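Local coordinates for hypothetical protein yfcE (Escherichia coli, PDB 1SU1) that is of unknown function but belongs to the calcineurin-like phosphoesterase superfamily and holds two zinc ions in neighbouring sites, at residues M26-A31 with G183-D188; S32-S37 with L56-D61; G36-T41 with P77-E82; R83-A88 with L107-T112; F164-G169 with L190-L195. One frame throughout, in Å; residues are numbered along the deposited sequence.

Interactions 1, 2 and 5 lie in the buried middle of the chain, whereas interaction 3 sits farther out and interaction 4 is partly exposed. Interaction 1 joins two neighbouring strands of the six-stranded sheet by regular backbone bonds, and interaction 5 sets the next strand of that sheet against the second sheet through apolar and CH-pi contacts, with no hydrogen bond across. Interaction 2 continues from the ends of strands 27-31 and 55-58 into the zinc site, so its chemistry is polar and metal-bound. Interaction 3 shares Gly36 and Ser37 with it and is apolar between two helices. Interaction 4 uses the far end of helix 77-85 and mixes an amide-ring stack with a solvent bridge.

Interaction 1 of 5, residues M26-A31 with G183-D188; sequences MKLMFA and GMLDND
Leu28 O receives the shortest polar bond between the two strands, from Leu185 N at 2.7 Å, with the donor in the carbonyl plane. The same oxygen is approached by Met184 CA in a CA-H...O contact, and Leu28 N in turn donates to Leu185 O, so this antiparallel pair is hydrogen-bonded in both directions. Phe30 and Gly183 repeat the pattern, although Phe30 N meets Gly183 O from well above the carbonyl plane (49°). At the other end Asn187, just past its strand, extends the pairing with its side chain: OD1 accepts from Met26 N at 3.2 Å while its backbone N gives to Met26 O. These strands, 27-31 and 181-186, are the two middle strands of the six-stranded mixed sheet of the calcineurin-like fold, where the parallel half meets the antiparallel half. On one face, Met184 is bent at chi2 and chi3 (78° and 41°), which folds CE back onto Met29 CG in a tight 3.4 Å contact; helix 38-51 covers Met29 there. On the other face the Met26 and Leu185 side chains cross at about a right angle, Met26 CG lying 3.6 Å from Leu185 CD1. The Phe30 ring runs alongside Leu185, Phe30 CE1 lying 3.8 Å from Leu185 CB, and turns its edge to the backbone of Gly183. Lys27 lays its extended chain past Asp186, but its NZ is bonded to Ser51 O.

Interaction 2 of 5, residues S32-S37 with L56-D61; sequences SDIHGS and LVILGD. With ZN (zinc ion), chain F; ZN (zinc ion), chain E.
His35 and Asp61 lie side by side and point the same way, joining the Asp-x-His and Gly-Asp signatures of the calcineurin-like metallophosphoesterase fold at the ends of strands 27-31 and 55-58. Asp61 CB rests over one face of the His35 ring, 4.0 Å from its centroid and displaced toward the rim. The carboxylate beyond it is turned 70° from the ring plane. Asp61 OD2 lies 3.5 Å from His35 CE1. The two groups bind different zinc ions. His35 NE2 binds one at 2.2 Å together with Asp33 OD1 and His153, while Asp61 OD2 binds the other with Asn97, His129 and His151. Outside the two segments, His35 ND1 is held by Asn64 O, which should fix the rotation of the ring. The CB of Asp33 points away from segment 56-61, yet with CG set beside its own backbone N (chi1 -63°) the side chain brings Asp33 OD1 to the zinc ion it shares with His35, at 1.9 Å. Its second oxygen is steadied by neighbours: Ser32 OG donates to Asp33 OD2 at 2.6 Å from above the carboxylate plane, and His151 N also bonds to it. Backbone bonds lock the loops together, Asp33 N giving to Gly60 O. A straighter one, 169° at the hydrogen, runs from His35 N to Asp61 O at 2.9 Å.

Interaction 3 of 5, residues G36-T41 with P77-E82; sequences GSLPAT and PAKVVE. Unlike the reference sequence in segment 77-82: Val81 (reference Ala).
This is an apolar contact between the first turns of two helices, where Leu38 and Thr41 of helix 38-51 meet Lys79 and Val80 of helix 77-85. Both helices pack on the same face of the six-stranded sheet in the calcineurin-like fold, and the loop just before helix 38-51 comes from the zinc site. Val80 is the centre of the contact. Its CG2 branch, set beside its own backbone N, enters the corner between loop and helix and reaches Gly36 O at 3.5 Å and Leu38 CA at 3.6 Å. Val80 CG1 meets Thr41, lying 3.5 Å from Thr41 OG1, a hydroxyl that Val80 CG2 touches as well, and farther from Thr41 CG2. Nearer the surface, Leu38 CD2 lies against Lys79 CG at 3.5 Å. A bend at chi2 (63°) then carries the lysine chain away from the leucine, and NZ forms a salt bridge with Glu82 OE1 on its own helix. Gly36 passes close to Pro77, which packs on His65 of a neighbouring subunit. Ser37 is the N-cap residue of helix 38-51, with its OG bonded to Glu73 O. Ser37 O accepts twice from one residue, Thr41 OG1 at 2.8 Å and Thr41 N at 3.2 Å arriving from opposite faces of the carbonyl plane.

Interaction 4 of 5, residues R83-A88 with L107-T112; sequences RLNEVA and LHFPIT
Asn85 and His108 both carry CG opposite their carbonyl carbon (chi1 -77° and -61°), and this lays the amide of one over the ring of the other. The two planes are only 17° apart, a true stack, with Asn85 ND2 3.5 Å above the centre of the imidazole. Asn85 OD1 meanwhile accepts a short bond from His108 N at 2.6 Å, and ND2 donates to Leu106 O, so bonds at both ends fix the rotation of the amide. A water bridges Asn85 O, to which it donates at 2.9 Å, and His108 ND1, 3.1 Å away. Deeper in, the Phe109 ring turns its edge to Leu84 CB, with CE1 4.1 Å away, and continues onto Val91 and Ala93. An asparagine thus ties the end of helix 77-85 to the chain leaving helix 101-106, beside strand 91-93, outermost within this chain in the parallel half of the six-stranded sheet of the calcineurin-like fold.

Interaction 5 of 5, residues F164-G169 with L190-L195; sequences FHFNPG and LSVIAL
A CH-pi contact joins Phe166 and Leu190. The Phe166 ring, with CG set opposite its backbone N (chi1 180°), reaches out from strand 163-167 and takes Leu190 CB over one face, 3.9 Å from the ring centroid. The leucine methyls follow the same face: Leu190 CD1 lies 3.9 Å from Phe166 CG, and Leu190 CD2 stands near CD2 and CE2 of the ring. Aliphatic contacts continue farther along strand 189-194. Val192 slides past the phenylalanine in the opposite direction and puts CG2 3.7 Å from Phe166 CE1. That methyl also lies against Asn167 O, while the other branch, CG1, covers Pro168 O at 3.7 Å; Ser181 OG is bonded to this oxygen. The polar atoms within the contact are backbone oxygens. Besides these two, Ser191 O lies in the plane of the Phe166 ring at its edge, 3.6 Å from CZ. Asn167 forms an Asx turn, its OD1 accepting from Gly169 N at 2.8 Å, and its CB points away from segment 190-195. The two strands run 26° apart with axes 7.9 Å from each other, and they belong to different sheets, the five-stranded and the six-stranded one, stacked as a beta sandwich as in the calcineurin-like family. With no hydrogen bond crossing between them, these two segments probably hold to each other through dispersion and the exclusion of water.

Interaction 1 of 5, residues M26-A31 with G183-D188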
# COMPACT_ATOMS: atom_id res chain seq x y z
N MET A 26 18.86 -27.85 -2.26
CA MET A 26 17.62 -27.06 -2.29
C MET A 26 16.60 -27.59 -3.30
O MET A 26 16.88 -27.64 -4.50
CB MET A 26 17.94 -25.60 -2.62
CG MET A 26 16.75 -24.66 -2.59
SD MET A 26 16.80 -23.53 -1.19
CE MET A 26 15.22 -23.85 -0.44
N LYS A 27 15.41 -27.95 -2.82
CA LYS A 27 14.36 -28.45 -3.70
C LYS A 27 13.05 -27.69 -3.50
O LYS A 27 12.49 -27.69 -2.42
CB LYS A 27 14.14 -29.95 -3.47
CG LYS A 27 13.24 -30.61 -4.51
CD LYS A 27 13.26 -32.13 -4.40
CE LYS A 27 12.40 -32.77 -5.48
NZ LYS A 27 12.49 -34.26 -5.46
N LEU A 28 12.55 -27.07 -4.56
CA LEU A 28 11.31 -26.33 -4.46
C LEU A 28 10.33 -26.58 -5.61
O LEU A 28 10.75 -26.81 -6.74
CB LEU A 28 11.60 -24.82 -4.41
CG LEU A 28 12.69 -24.32 -3.45
CD1 LEU A 28 13.07 -22.89 -3.85
CD2 LEU A 28 12.21 -24.40 -2.03
N MET A 29 9.04 -26.53 -5.30
CA MET A 29 8.00 -26.68 -6.31
C MET A 29 7.31 -25.33 -6.46
O MET A 29 7.08 -24.63 -5.48
CB MET A 29 6.98 -27.74 -5.88
CG MET A 29 5.89 -27.96 -6.93
SD MET A 29 4.76 -29.33 -6.52
CE MET A 29 3.43 -28.98 -7.66
N PHE A 30 6.98 -24.97 -7.70
CA PHE A 30 6.32 -23.70 -8.01
C PHE A 30 4.97 -23.90 -8.70
O PHE A 30 4.84 -24.73 -9.60
CB PHE A 30 7.18 -22.84 -8.93
CG PHE A 30 8.56 -22.57 -8.41
CD1 PHE A 30 9.57 -23.53 -8.53
CD2 PHE A 30 8.87 -21.35 -7.80
CE1 PHE A 30 10.86 -23.28 -8.05
CE2 PHE A 30 10.15 -21.09 -7.31
CZ PHE A 30 11.15 -22.05 -7.44
N ALA A 31 3.99 -23.12 -8.27
CA ALA A 31 2.65 -23.13 -8.86
C ALA A 31 2.27 -21.65 -9.01
O ALA A 31 2.49 -20.86 -8.10
CB ALA A 31 1.67 -23.84 -7.94
N GLY A 183 6.24 -25.71 -11.82
CA GLY A 183 7.69 -25.63 -11.92
C GLY A 183 8.39 -26.31 -10.78
O GLY A 183 7.79 -26.61 -9.76
N MET A 184 9.68 -26.56 -10.95
CA MET A 184 10.46 -27.22 -9.92
C MET A 184 11.91 -26.77 -9.95
O MET A 184 12.45 -26.44 -11.01
CB MET A 184 10.41 -28.75 -10.13
CG MET A 184 10.84 -29.59 -8.93
SD MET A 184 9.56 -29.72 -7.66
CE MET A 184 8.10 -29.93 -8.68
N LEU A 185 12.53 -26.73 -8.78
CA LEU A 185 13.94 -26.38 -8.67
C LEU A 185 14.54 -27.62 -8.04
O LEU A 185 14.11 -28.04 -6.96
CB LEU A 185 14.15 -25.17 -7.74
CG LEU A 185 15.54 -24.53 -7.51
CD1 LEU A 185 16.02 -24.80 -6.10
CD2 LEU A 185 16.55 -25.00 -8.54
N ASP A 186 15.48 -28.25 -8.73
CA ASP A 186 16.11 -29.43 -8.16
C ASP A 186 17.59 -29.13 -8.10
O ASP A 186 18.36 -29.48 -9.01
CB ASP A 186 15.83 -30.67 -9.00
CG ASP A 186 16.33 -31.94 -8.33
OD1 ASP A 186 16.21 -32.05 -7.08
OD2 ASP A 186 16.85 -32.83 -9.04
N ASN A 187 17.97 -28.43 -7.03
CA ASN A 187 19.34 -28.03 -6.77
C ASN A 187 19.86 -26.97 -7.75
O ASN A 187 19.93 -25.79 -7.39
CB ASN A 187 20.24 -29.26 -6.75
CG ASN A 187 19.76 -30.30 -5.75
OD1 ASN A 187 19.47 -29.98 -4.60
ND2 ASN A 187 19.68 -31.55 -6.19
N ASP A 188 20.21 -27.36 -8.98
CA ASP A 188 20.73 -26.39 -9.94
C ASP A 188 20.00 -26.29 -11.28
O ASP A 188 20.51 -25.68 -12.22
CB ASP A 188 22.21 -26.64 -10.21
CG ASP A 188 22.47 -28.04 -10.77
OD1 ASP A 188 21.65 -28.53 -11.57
OD2 ASP A 188 23.51 -28.64 -10.41

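Interaction 2 of 5, residues S32-S37 with L56-D61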
# COMPACT_ATOMS: atom_id res chain seq x y z
N SER A 32 1.68 -21.29 -10.15
CA SER A 32 1.29 -19.90 -10.38
C SER A 32 -0.03 -19.76 -11.14
O SER A 32 -0.43 -20.65 -11.88
CB SER A 32 2.40 -19.16 -11.14
OG SER A 32 2.07 -17.79 -11.31
N ASP A 33 -0.69 -18.62 -10.94
CA ASP A 33 -1.95 -18.29 -11.59
C ASP A 33 -2.99 -19.43 -11.54
O ASP A 33 -3.44 -19.95 -12.58
CB ASP A 33 -1.66 -17.88 -13.04
CG ASP A 33 -0.79 -16.60 -13.12
OD1 ASP A 33 -1.35 -15.47 -13.18
OD2 ASP A 33 0.45 -16.73 -13.10
N ILE A 34 -3.35 -19.81 -10.32
CA ILE A 34 -4.33 -20.85 -10.04
C ILE A 34 -5.72 -20.33 -10.41
O ILE A 34 -6.53 -21.05 -10.99
CB ILE A 34 -4.28 -21.21 -8.54
CG1 ILE A 34 -2.87 -21.69 -8.18
CG2 ILE A 34 -5.33 -22.29 -8.22
CD1 ILE A 34 -2.67 -21.98 -6.70
N HIS A 35 -5.98 -19.07 -10.06
CA HIS A 35 -7.25 -18.42 -10.38
C HIS A 35 -8.51 -19.17 -9.96
O HIS A 35 -9.53 -19.12 -10.65
CB HIS A 35 -7.32 -18.12 -11.88
CG HIS A 35 -6.41 -17.01 -12.33
ND1 HIS A 35 -6.62 -15.69 -11.98
CD2 HIS A 35 -5.32 -17.03 -13.13
CE1 HIS A 35 -5.69 -14.94 -12.55
NE2 HIS A 35 -4.89 -15.73 -13.25
N GLY A 36 -8.46 -19.87 -8.83
CA GLY A 36 -9.63 -20.57 -8.35
C GLY A 36 -9.95 -21.96 -8.93
O GLY A 36 -10.99 -22.52 -8.59
N SER A 37 -9.09 -22.49 -9.79
CA SER A 37 -9.31 -23.82 -10.39
C SER A 37 -9.09 -24.95 -9.39
O SER A 37 -7.96 -25.22 -9.00
CB SER A 37 -8.37 -24.01 -11.58
OG SER A 37 -8.58 -25.28 -12.19
N LEU A 56 6.34 -25.23 -1.01
CA LEU A 56 5.49 -25.08 -2.19
C LEU A 56 5.44 -23.56 -2.40
O LEU A 56 4.89 -22.83 -1.56
CB LEU A 56 4.07 -25.59 -1.96
CG LEU A 56 3.10 -25.21 -3.09
CD1 LEU A 56 3.58 -25.79 -4.42
CD2 LEU A 56 1.71 -25.72 -2.78
N VAL A 57 6.01 -23.09 -3.50
CA VAL A 57 6.05 -21.67 -3.79
C VAL A 57 4.95 -21.21 -4.75
O VAL A 57 5.00 -21.48 -5.95
CB VAL A 57 7.43 -21.27 -4.35
CG1 VAL A 57 7.49 -19.77 -4.60
CG2 VAL A 57 8.52 -21.70 -3.39
N ILE A 58 3.98 -20.48 -4.20
CA ILE A 58 2.85 -19.96 -4.97
C ILE A 58 3.13 -18.52 -5.42
O ILE A 58 3.26 -17.61 -4.59
CB ILE A 58 1.56 -20.04 -4.11
CG1 ILE A 58 1.28 -21.52 -3.80
CG2 ILE A 58 0.39 -19.39 -4.84
CD1 ILE A 58 -0.01 -21.78 -3.04
N LEU A 59 3.21 -18.32 -6.74
CA LEU A 59 3.51 -17.01 -7.31
C LEU A 59 2.36 -16.03 -7.54
O LEU A 59 2.49 -15.09 -8.35
CB LEU A 59 4.30 -17.19 -8.61
CG LEU A 59 5.62 -17.96 -8.51
CD1 LEU A 59 6.16 -18.25 -9.90
CD2 LEU A 59 6.65 -17.17 -7.68
N GLY A 60 1.22 -16.23 -6.88
CA GLY A 60 0.13 -15.28 -7.03
C GLY A 60 -1.07 -15.55 -7.93
O GLY A 60 -0.98 -16.26 -8.93
N ASP A 61 -2.19 -14.91 -7.57
CA ASP A 61 -3.48 -15.02 -8.25
C ASP A 61 -4.04 -16.40 -7.94
O ASP A 61 -4.12 -17.30 -8.80
CB ASP A 61 -3.31 -14.75 -9.75
CG ASP A 61 -3.02 -13.28 -10.04
OD1 ASP A 61 -2.54 -12.59 -9.12
OD2 ASP A 61 -3.25 -12.81 -11.18
ZN ZN F . -2.97 -14.80 -13.85
ZN ZN E . -1.68 -11.85 -12.64

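Interaction 3 of 5, residues G36-T41 with P77-E82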
# COMPACT_ATOMS: atom_id res chain seq x y z
N GLY A 36 -8.46 -19.87 -8.83
CA GLY A 36 -9.63 -20.57 -8.35
C GLY A 36 -9.95 -21.96 -8.93
O GLY A 36 -10.99 -22.52 -8.59
N SER A 37 -9.09 -22.49 -9.79
CA SER A 37 -9.31 -23.82 -10.39
C SER A 37 -9.09 -24.95 -9.39
O SER A 37 -7.96 -25.22 -9.00
CB SER A 37 -8.37 -24.01 -11.58
OG SER A 37 -8.58 -25.28 -12.19
N LEU A 38 -10.17 -25.59 -8.95
CA LEU A 38 -10.04 -26.69 -7.99
C LEU A 38 -9.27 -27.91 -8.54
O LEU A 38 -8.45 -28.50 -7.83
CB LEU A 38 -11.42 -27.12 -7.49
CG LEU A 38 -11.48 -28.33 -6.55
CD1 LEU A 38 -10.54 -28.12 -5.36
CD2 LEU A 38 -12.91 -28.53 -6.07
N PRO A 39 -9.52 -28.30 -9.80
CA PRO A 39 -8.80 -29.46 -10.36
C PRO A 39 -7.29 -29.22 -10.39
O PRO A 39 -6.50 -30.08 -9.97
CB PRO A 39 -9.39 -29.61 -11.77
CG PRO A 39 -10.77 -29.05 -11.61
CD PRO A 39 -10.55 -27.83 -10.74
N ALA A 40 -6.88 -28.06 -10.88
CA ALA A 40 -5.46 -27.74 -10.93
C ALA A 40 -4.87 -27.79 -9.51
O ALA A 40 -3.78 -28.30 -9.31
CB ALA A 40 -5.25 -26.36 -11.54
N THR A 41 -5.63 -27.29 -8.54
CA THR A 41 -5.19 -27.28 -7.14
C THR A 41 -5.00 -28.67 -6.54
O THR A 41 -4.00 -28.94 -5.87
CB THR A 41 -6.20 -26.51 -6.25
OG1 THR A 41 -6.33 -25.17 -6.73
CG2 THR A 41 -5.74 -26.48 -4.80
N PRO A 77 -13.47 -21.50 -5.91
CA PRO A 77 -12.70 -20.73 -4.91
C PRO A 77 -12.81 -21.23 -3.48
O PRO A 77 -11.81 -21.50 -2.82
CB PRO A 77 -13.26 -19.32 -5.05
CG PRO A 77 -13.68 -19.26 -6.46
CD PRO A 77 -14.32 -20.60 -6.71
N ALA A 78 -14.04 -21.35 -2.99
CA ALA A 78 -14.27 -21.80 -1.62
C ALA A 78 -13.56 -23.11 -1.34
O ALA A 78 -12.90 -23.25 -0.31
CB ALA A 78 -15.76 -21.93 -1.36
N LYS A 79 -13.68 -24.07 -2.25
CA LYS A 79 -13.04 -25.37 -2.03
C LYS A 79 -11.53 -25.29 -2.16
O LYS A 79 -10.80 -25.94 -1.41
CB LYS A 79 -13.60 -26.42 -3.01
CG LYS A 79 -13.25 -27.85 -2.63
CD LYS A 79 -13.87 -28.24 -1.28
CE LYS A 79 -13.51 -29.68 -0.90
NZ LYS A 79 -14.12 -30.09 0.40
N VAL A 80 -11.03 -24.50 -3.11
CA VAL A 80 -9.57 -24.36 -3.24
C VAL A 80 -8.96 -23.91 -1.91
O VAL A 80 -7.85 -24.35 -1.54
CB VAL A 80 -9.18 -23.35 -4.34
CG1 VAL A 80 -7.69 -23.06 -4.28
CG2 VAL A 80 -9.53 -23.92 -5.72
N VAL A 81 -9.69 -23.06 -1.19
CA VAL A 81 -9.22 -22.55 0.10
C VAL A 81 -9.00 -23.67 1.12
O VAL A 81 -7.93 -23.75 1.74
CB VAL A 81 -10.24 -21.53 0.70
CG1 VAL A 81 -9.85 -21.16 2.11
CG2 VAL A 81 -10.29 -20.29 -0.17
N GLU A 82 -10.01 -24.51 1.31
CA GLU A 82 -9.93 -25.63 2.24
C GLU A 82 -8.72 -26.51 1.91
O GLU A 82 -7.99 -26.93 2.80
CB GLU A 82 -11.19 -26.51 2.16
CG GLU A 82 -12.37 -26.05 2.99
CD GLU A 82 -13.63 -26.88 2.71
OE1 GLU A 82 -13.53 -28.13 2.68
OE2 GLU A 82 -14.72 -26.28 2.52

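Interaction 4 of 5, residues R83-A88 with L107-T112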
# COMPACT_ATOMS: atom_id res chain seq x y z
N ARG A 83 -8.54 -26.78 0.62
CA ARG A 83 -7.44 -27.63 0.18
C ARG A 83 -6.05 -27.01 0.37
O ARG A 83 -5.12 -27.69 0.82
CB ARG A 83 -7.65 -28.02 -1.29
CG ARG A 83 -8.81 -29.01 -1.51
CD ARG A 83 -8.51 -30.38 -0.89
NE ARG A 83 -9.29 -31.45 -1.50
CZ ARG A 83 -10.52 -31.81 -1.11
NH1 ARG A 83 -11.11 -31.18 -0.11
NH2 ARG A 83 -11.15 -32.80 -1.73
N LEU A 84 -5.89 -25.73 0.04
CA LEU A 84 -4.58 -25.11 0.23
C LEU A 84 -4.22 -25.00 1.71
O LEU A 84 -3.05 -25.13 2.08
CB LEU A 84 -4.52 -23.73 -0.44
CG LEU A 84 -4.55 -23.74 -1.97
CD1 LEU A 84 -4.60 -22.32 -2.51
CD2 LEU A 84 -3.31 -24.46 -2.50
N ASN A 85 -5.22 -24.81 2.57
CA ASN A 85 -4.94 -24.70 4.00
C ASN A 85 -4.44 -25.97 4.67
O ASN A 85 -3.84 -25.91 5.75
CB ASN A 85 -6.17 -24.16 4.74
CG ASN A 85 -6.34 -22.65 4.56
OD1 ASN A 85 -5.37 -21.94 4.28
ND2 ASN A 85 -7.57 -22.16 4.71
N GLU A 86 -4.68 -27.12 4.04
CA GLU A 86 -4.21 -28.38 4.62
C GLU A 86 -2.68 -28.40 4.65
O GLU A 86 -2.08 -29.10 5.47
CB GLU A 86 -4.75 -29.58 3.83
CG GLU A 86 -6.23 -29.88 4.10
CD GLU A 86 -6.86 -30.85 3.10
OE1 GLU A 86 -8.09 -31.09 3.20
OE2 GLU A 86 -6.15 -31.37 2.21
N VAL A 87 -2.05 -27.62 3.79
CA VAL A 87 -0.59 -27.59 3.74
C VAL A 87 -0.02 -26.17 4.01
O VAL A 87 1.12 -25.86 3.64
CB VAL A 87 -0.09 -28.15 2.37
CG1 VAL A 87 -0.34 -27.16 1.25
CG2 VAL A 87 1.37 -28.54 2.47
N ALA A 88 -0.81 -25.33 4.67
CA ALA A 88 -0.43 -23.95 4.99
C ALA A 88 1.00 -23.79 5.52
O ALA A 88 1.74 -22.92 5.07
CB ALA A 88 -1.43 -23.34 5.98
N LEU A 107 -7.20 -17.73 3.44
CA LEU A 107 -6.00 -18.56 3.41
C LEU A 107 -5.15 -18.43 4.68
O LEU A 107 -4.92 -17.32 5.18
CB LEU A 107 -5.17 -18.22 2.17
CG LEU A 107 -5.96 -18.39 0.86
CD1 LEU A 107 -5.20 -17.75 -0.30
CD2 LEU A 107 -6.19 -19.88 0.60
N HIS A 108 -4.67 -19.56 5.19
CA HIS A 108 -3.88 -19.59 6.42
C HIS A 108 -2.37 -19.46 6.30
O HIS A 108 -1.64 -19.92 7.17
CB HIS A 108 -4.23 -20.84 7.22
CG HIS A 108 -5.67 -20.91 7.62
ND1 HIS A 108 -6.21 -21.99 8.27
CD2 HIS A 108 -6.68 -20.02 7.45
CE1 HIS A 108 -7.50 -21.77 8.49
NE2 HIS A 108 -7.80 -20.58 8.00
N PHE A 109 -1.92 -18.83 5.23
CA PHE A 109 -0.50 -18.59 5.03
C PHE A 109 -0.40 -17.17 4.45
O PHE A 109 -1.33 -16.70 3.80
CB PHE A 109 0.14 -19.63 4.09
CG PHE A 109 -0.58 -19.81 2.78
CD1 PHE A 109 -1.65 -20.70 2.68
CD2 PHE A 109 -0.20 -19.08 1.67
CE1 PHE A 109 -2.31 -20.86 1.47
CE2 PHE A 109 -0.87 -19.24 0.45
CZ PHE A 109 -1.93 -20.13 0.36
N PRO A 110 0.72 -16.47 4.70
CA PRO A 110 0.95 -15.09 4.22
C PRO A 110 1.00 -14.95 2.70
O PRO A 110 1.85 -15.55 2.06
CB PRO A 110 2.29 -14.71 4.85
CG PRO A 110 2.43 -15.65 6.02
CD PRO A 110 1.86 -16.94 5.50
N ILE A 111 0.12 -14.13 2.14
CA ILE A 111 0.12 -13.92 0.69
C ILE A 111 0.27 -12.45 0.25
O ILE A 111 0.23 -12.16 -0.94
CB ILE A 111 -1.19 -14.45 0.05
CG1 ILE A 111 -2.39 -13.72 0.66
CG2 ILE A 111 -1.32 -15.96 0.30
CD1 ILE A 111 -3.62 -13.76 -0.21
N THR A 112 0.44 -11.54 1.21
CA THR A 112 0.55 -10.11 0.88
C THR A 112 1.92 -9.58 0.43
O THR A 112 1.99 -8.54 -0.23
CB THR A 112 0.03 -9.22 2.04
OG1 THR A 112 0.72 -9.53 3.25
CG2 THR A 112 -1.47 -9.43 2.24
O HOH W 1 -4.49 -24.55 8.22

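Interaction 5 of 5, residues F164-G169 with L190-L195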
# COMPACT_ATOMS: atom_id res chain seq x y z
N PHE A 164 18.87 -15.03 -15.36
CA PHE A 164 17.99 -16.10 -15.80
C PHE A 164 16.53 -15.72 -15.54
O PHE A 164 16.21 -15.16 -14.50
CB PHE A 164 18.30 -17.39 -15.03
CG PHE A 164 19.65 -17.96 -15.31
CD1 PHE A 164 19.93 -18.58 -16.53
CD2 PHE A 164 20.66 -17.89 -14.34
CE1 PHE A 164 21.19 -19.13 -16.78
CE2 PHE A 164 21.92 -18.43 -14.58
CZ PHE A 164 22.19 -19.06 -15.81
N HIS A 165 15.66 -16.03 -16.50
CA HIS A 165 14.22 -15.78 -16.34
C HIS A 165 13.55 -17.15 -16.20
O HIS A 165 13.87 -18.09 -16.94
CB HIS A 165 13.63 -15.06 -17.56
CG HIS A 165 14.04 -13.63 -17.69
ND1 HIS A 165 13.34 -12.73 -18.47
CD2 HIS A 165 15.09 -12.95 -17.19
CE1 HIS A 165 13.94 -11.56 -18.44
NE2 HIS A 165 15.01 -11.66 -17.67
N PHE A 166 12.61 -17.26 -15.26
CA PHE A 166 11.89 -18.51 -15.05
C PHE A 166 10.42 -18.22 -14.71
O PHE A 166 10.14 -17.50 -13.75
CB PHE A 166 12.53 -19.34 -13.94
CG PHE A 166 11.82 -20.64 -13.67
CD1 PHE A 166 11.80 -21.66 -14.64
CD2 PHE A 166 11.15 -20.85 -12.47
CE1 PHE A 166 11.11 -22.86 -14.40
CE2 PHE A 166 10.46 -22.04 -12.23
CZ PHE A 166 10.45 -23.05 -13.20
N ASN A 167 9.51 -18.79 -15.51
CA ASN A 167 8.07 -18.64 -15.34
C ASN A 167 7.42 -20.02 -15.53
O ASN A 167 7.46 -20.57 -16.62
CB ASN A 167 7.53 -17.65 -16.38
CG ASN A 167 6.05 -17.33 -16.18
OD1 ASN A 167 5.29 -18.12 -15.60
ND2 ASN A 167 5.63 -16.16 -16.70
N PRO A 168 6.78 -20.57 -14.47
CA PRO A 168 6.09 -21.88 -14.43
C PRO A 168 4.87 -21.94 -15.31
O PRO A 168 4.33 -23.02 -15.55
CB PRO A 168 5.65 -22.03 -12.96
CG PRO A 168 6.62 -21.24 -12.23
CD PRO A 168 6.96 -20.03 -13.11
N GLY A 169 4.43 -20.78 -15.78
CA GLY A 169 3.24 -20.72 -16.61
C GLY A 169 2.08 -20.84 -15.65
O GLY A 169 2.28 -20.84 -14.42
N LEU A 190 16.09 -25.50 -13.20
CA LEU A 190 14.72 -25.03 -13.07
C LEU A 190 13.93 -25.59 -14.25
O LEU A 190 14.30 -25.37 -15.40
CB LEU A 190 14.66 -23.50 -13.09
CG LEU A 190 15.07 -22.78 -11.80
CD1 LEU A 190 15.36 -21.31 -12.10
CD2 LEU A 190 13.95 -22.91 -10.77
N SER A 191 12.83 -26.28 -13.97
CA SER A 191 12.03 -26.89 -15.03
C SER A 191 10.54 -26.55 -15.03
O SER A 191 9.90 -26.51 -13.98
CB SER A 191 12.14 -28.43 -14.96
OG SER A 191 13.49 -28.87 -15.02
N VAL A 192 10.00 -26.33 -16.23
CA VAL A 192 8.58 -26.08 -16.40
C VAL A 192 8.04 -27.47 -16.81
O VAL A 192 8.51 -28.06 -17.78
CB VAL A 192 8.29 -25.09 -17.54
CG1 VAL A 192 6.80 -24.83 -17.64
CG2 VAL A 192 9.03 -23.77 -17.28
N ILE A 193 7.07 -27.98 -16.06
CA ILE A 193 6.51 -29.32 -16.28
C ILE A 193 5.01 -29.35 -16.52
O ILE A 193 4.25 -28.73 -15.77
CB ILE A 193 6.80 -30.20 -15.06
CG1 ILE A 193 8.29 -30.11 -14.71
CG2 ILE A 193 6.36 -31.64 -15.33
CD1 ILE A 193 8.64 -30.70 -13.34
N ALA A 194 4.58 -30.08 -17.54
CA ALA A 194 3.15 -30.21 -17.85
C ALA A 194 2.45 -30.87 -16.67
O ALA A 194 2.97 -31.83 -16.10
CB ALA A 194 2.94 -31.03 -19.11
N LEU A 195 1.29 -30.33 -16.28
CA LEU A 195 0.55 -30.86 -15.14
C LEU A 195 -0.05 -32.26 -15.36
O LEU A 195 -0.15 -33.04 -14.40
CB LEU A 195 -0.58 -29.91 -14.74
CG LEU A 195 -0.43 -29.14 -13.42
CD1 LEU A 195 -1.81 -28.66 -13.00
CD2 LEU A 195 0.15 -30.01 -12.31